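Local coordinates for toxin PAU_02230 (Photorhabdus asymbiotica subsp. asymbiotica ATCC 43949, PDB 6HV6), which is a toxin of the bacterium Photorhabdus asymbiotica, also called PaTox, whose modelled part combines long helices with an antiparallel sheet, at residues M223-S228 against T232-Y237. The protein carries 1 engineered substitution. Residues are numbered along the deposited sequence; the frame is centred on the assembly and turned at random.
Sequences MGIYSS and TSNPLY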
ATOM      1  N   MET A 223      -1.696   1.186 -10.388  1.00 24.19           N
ATOM      2  CA  MET A 223      -2.901   0.426 -10.084  1.00 24.19           C
ATOM      3  C   MET A 223      -3.029  -0.796 -10.995  1.00 26.18           C
ATOM      4  O   MET A 223      -3.522  -1.845 -10.566  1.00 28.37           O
ATOM      5  CB  MET A 223      -4.115   1.351 -10.206  1.00 24.80           C
ATOM      6  CG  MET A 223      -5.343   0.862  -9.511  1.00 37.50           C
ATOM      7  SD  MET A 223      -5.155   0.614  -7.724  1.00 32.73           S
ATOM      8  CE  MET A 223      -6.620  -0.389  -7.487  1.00 33.85           C
ATOM      9  N   GLY A 224      -2.555  -0.702 -12.239  1.00 23.10           N
ATOM     10  CA  GLY A 224      -2.625  -1.851 -13.133  1.00 24.74           C
ATOM     11  C   GLY A 224      -1.825  -3.052 -12.664  1.00 25.88           C
ATOM     12  O   GLY A 224      -2.106  -4.183 -13.083  1.00 26.29           O
ATOM     13  N   ILE A 225      -0.841  -2.845 -11.785  1.00 23.71           N
ATOM     14  CA  ILE A 225      -0.130  -3.984 -11.196  1.00 22.55           C
ATOM     15  C   ILE A 225      -1.097  -4.921 -10.478  1.00 28.58           C
ATOM     16  O   ILE A 225      -0.828  -6.129 -10.356  1.00 27.77           O
ATOM     17  CB  ILE A 225       0.987  -3.483 -10.259  1.00 27.42           C
ATOM     18  CG1 ILE A 225       1.989  -2.634 -11.050  1.00 29.19           C
ATOM     19  CG2 ILE A 225       1.709  -4.635  -9.591  1.00 28.48           C
ATOM     20  CD1 ILE A 225       3.111  -2.041 -10.198  1.00 27.84           C
ATOM     21  N   TYR A 226      -2.243  -4.396 -10.012  1.00 29.19           N
ATOM     22  CA  TYR A 226      -3.287  -5.247  -9.443  1.00 30.90           C
ATOM     23  C   TYR A 226      -3.654  -6.389 -10.382  1.00 28.59           C
ATOM     24  O   TYR A 226      -3.983  -7.488  -9.929  1.00 26.86           O
ATOM     25  CB  TYR A 226      -4.533  -4.413  -9.107  1.00 28.34           C
ATOM     26  CG  TYR A 226      -5.652  -5.229  -8.488  1.00 34.22           C
ATOM     27  CD1 TYR A 226      -5.549  -5.717  -7.186  1.00 35.87           C
ATOM     28  CD2 TYR A 226      -6.805  -5.513  -9.202  1.00 41.59           C
ATOM     29  CE1 TYR A 226      -6.559  -6.481  -6.619  1.00 34.42           C
ATOM     30  CE2 TYR A 226      -7.830  -6.277  -8.637  1.00 49.23           C
ATOM     31  CZ  TYR A 226      -7.699  -6.750  -7.345  1.00 45.23           C
ATOM     32  OH  TYR A 226      -8.709  -7.504  -6.787  1.00 54.87           O
ATOM     33  N   SER A 227      -3.574  -6.158 -11.687  1.00 29.30           N
ATOM     34  CA  SER A 227      -3.893  -7.172 -12.685  1.00 28.51           C
ATOM     35  C   SER A 227      -2.774  -8.177 -12.935  1.00 32.16           C
ATOM     36  O   SER A 227      -2.979  -9.101 -13.735  1.00 30.48           O
ATOM     37  CB  SER A 227      -4.246  -6.493 -14.006  1.00 31.98           C
ATOM     38  OG  SER A 227      -5.553  -5.956 -13.955  1.00 36.32           O
ATOM     39  N   SER A 228      -1.603  -8.029 -12.318  1.00 25.75           N
ATOM     40  CA  SER A 228      -0.506  -8.938 -12.644  1.00 24.65           C
ATOM     41  C   SER A 228      -0.832 -10.358 -12.209  1.00 27.81           C
ATOM     42  O   SER A 228      -1.404 -10.584 -11.140  1.00 33.17           O
ATOM     43  CB  SER A 228       0.800  -8.496 -11.987  1.00 21.37           C
ATOM     44  OG  SER A 228       1.883  -9.295 -12.453  1.00 26.86           O
ATOM     45  N   THR A 232       6.306 -10.479  -9.449  1.00 29.61           N
ATOM     46  CA  THR A 232       7.759 -10.411  -9.472  1.00 30.12           C
ATOM     47  C   THR A 232       8.319 -10.366 -10.890  1.00 35.68           C
ATOM     48  O   THR A 232       9.513 -10.091 -11.052  1.00 40.61           O
ATOM     49  CB  THR A 232       8.370 -11.593  -8.698  1.00 32.63           C
ATOM     50  OG1 THR A 232       8.011 -12.829  -9.317  1.00 38.60           O
ATOM     51  CG2 THR A 232       7.871 -11.592  -7.255  1.00 33.05           C
ATOM     52  N   SER A 233       7.496 -10.621 -11.912  1.00 30.86           N
ATOM     53  CA  SER A 233       7.886 -10.438 -13.309  1.00 28.40           C
ATOM     54  C   SER A 233       7.254  -9.202 -13.941  1.00 27.67           C
ATOM     55  O   SER A 233       7.349  -9.027 -15.159  1.00 31.81           O
ATOM     56  CB  SER A 233       7.519 -11.670 -14.135  1.00 29.24           C
ATOM     57  OG  SER A 233       8.272 -12.790 -13.747  1.00 37.84           O
ATOM     58  N   ASN A 234       6.588  -8.369 -13.150  1.00 27.60           N
ATOM     59  CA  ASN A 234       6.017  -7.108 -13.638  1.00 26.80           C
ATOM     60  C   ASN A 234       7.129  -6.078 -13.742  1.00 27.66           C
ATOM     61  O   ASN A 234       7.836  -5.845 -12.759  1.00 25.47           O
ATOM     62  CB  ASN A 234       4.921  -6.610 -12.684  1.00 25.12           C
ATOM     63  CG  ASN A 234       4.301  -5.277 -13.138  1.00 30.70           C
ATOM     64  OD1 ASN A 234       4.820  -4.217 -12.818  1.00 30.57           O
ATOM     65  ND2 ASN A 234       3.205  -5.337 -13.908  1.00 21.03           N
ATOM     66  N   PRO A 235       7.332  -5.441 -14.903  1.00 27.32           N
ATOM     67  CA  PRO A 235       8.504  -4.566 -15.040  1.00 30.47           C
ATOM     68  C   PRO A 235       8.443  -3.327 -14.158  1.00 26.47           C
ATOM     69  O   PRO A 235       9.494  -2.864 -13.700  1.00 30.97           O
ATOM     70  CB  PRO A 235       8.520  -4.217 -16.538  1.00 31.16           C
ATOM     71  CG  PRO A 235       7.134  -4.439 -17.001  1.00 31.42           C
ATOM     72  CD  PRO A 235       6.547  -5.527 -16.147  1.00 28.59           C
ATOM     73  N   LEU A 236       7.258  -2.799 -13.860  1.00 23.02           N
ATOM     74  CA  LEU A 236       7.192  -1.621 -13.002  1.00 24.64           C
ATOM     75  C   LEU A 236       7.526  -1.974 -11.562  1.00 25.61           C
ATOM     76  O   LEU A 236       8.272  -1.250 -10.897  1.00 26.62           O
ATOM     77  CB  LEU A 236       5.807  -0.973 -13.085  1.00 22.54           C
ATOM     78  CG  LEU A 236       5.619   0.258 -12.190  1.00 25.39           C
ATOM     79  CD1 LEU A 236       6.690   1.325 -12.465  1.00 28.60           C
ATOM     80  CD2 LEU A 236       4.230   0.856 -12.421  1.00 24.30           C
ATOM     81  N   TYR A 237       6.975  -3.083 -11.063  1.00 28.06           N
ATOM     82  CA  TYR A 237       7.315  -3.554  -9.723  1.00 28.88           C
ATOM     83  C   TYR A 237       8.805  -3.848  -9.593  1.00 30.21           C
ATOM     84  O   TYR A 237       9.432  -3.478  -8.592  1.00 31.05           O
ATOM     85  CB  TYR A 237       6.500  -4.799  -9.381  1.00 27.55           C
ATOM     86  CG  TYR A 237       6.830  -5.363  -8.014  1.00 27.29           C
ATOM     87  CD1 TYR A 237       6.519  -4.664  -6.866  1.00 26.12           C
ATOM     88  CD2 TYR A 237       7.450  -6.597  -7.881  1.00 31.24           C
ATOM     89  CE1 TYR A 237       6.821  -5.170  -5.612  1.00 25.97           C
ATOM     90  CE2 TYR A 237       7.759  -7.113  -6.634  1.00 37.05           C
ATOM     91  CZ  TYR A 237       7.435  -6.398  -5.503  1.00 32.18           C
ATOM     92  OH  TYR A 237       7.732  -6.898  -4.256  1.00 28.92           O
TER
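Asn234 meets both Ser228 and Ile225, and from it the chain enters helix 235-244. Its CB lies 4.1 Å from Ser228 OG, a van der Waals contact rather than a bond; the hydroxyl takes its hydrogen bond from Asp230 N in the intervening loop. With CG anti to the backbone N (chi1 179°), the amide reaches Ile225, the two side chains crossing at about a right angle; OD1 stands 3.7 Å from Ile225 CG1. The same oxygen is the N-cap acceptor: Tyr237 N donates to Asn234 OD1 at 3.0 Å, nearly straight at 167°, in the carbonyl plane on a lone pair, whereas the bond from Leu236 N is weak and bent (122°). Leu236 then brings CD2 to 3.8 Å from Ile225 CD1, again with the side chains at about a right angle, while its other neighbours include Met221 and Leu222 of helix 215-224. Tyr237 meets Ile225 CD1 through its backbone N at 4.1 Å and, of its side chain, through CB at 4.4 Å. The contact thus joins the chain just after helix 215-224 to the N-cap and first turn of helix 235-244. No hydrogen bond spans the two segments, which implies cohesion by van der Waals packing, with Ile225 against a capping amide whose oxygen its own helix already engages.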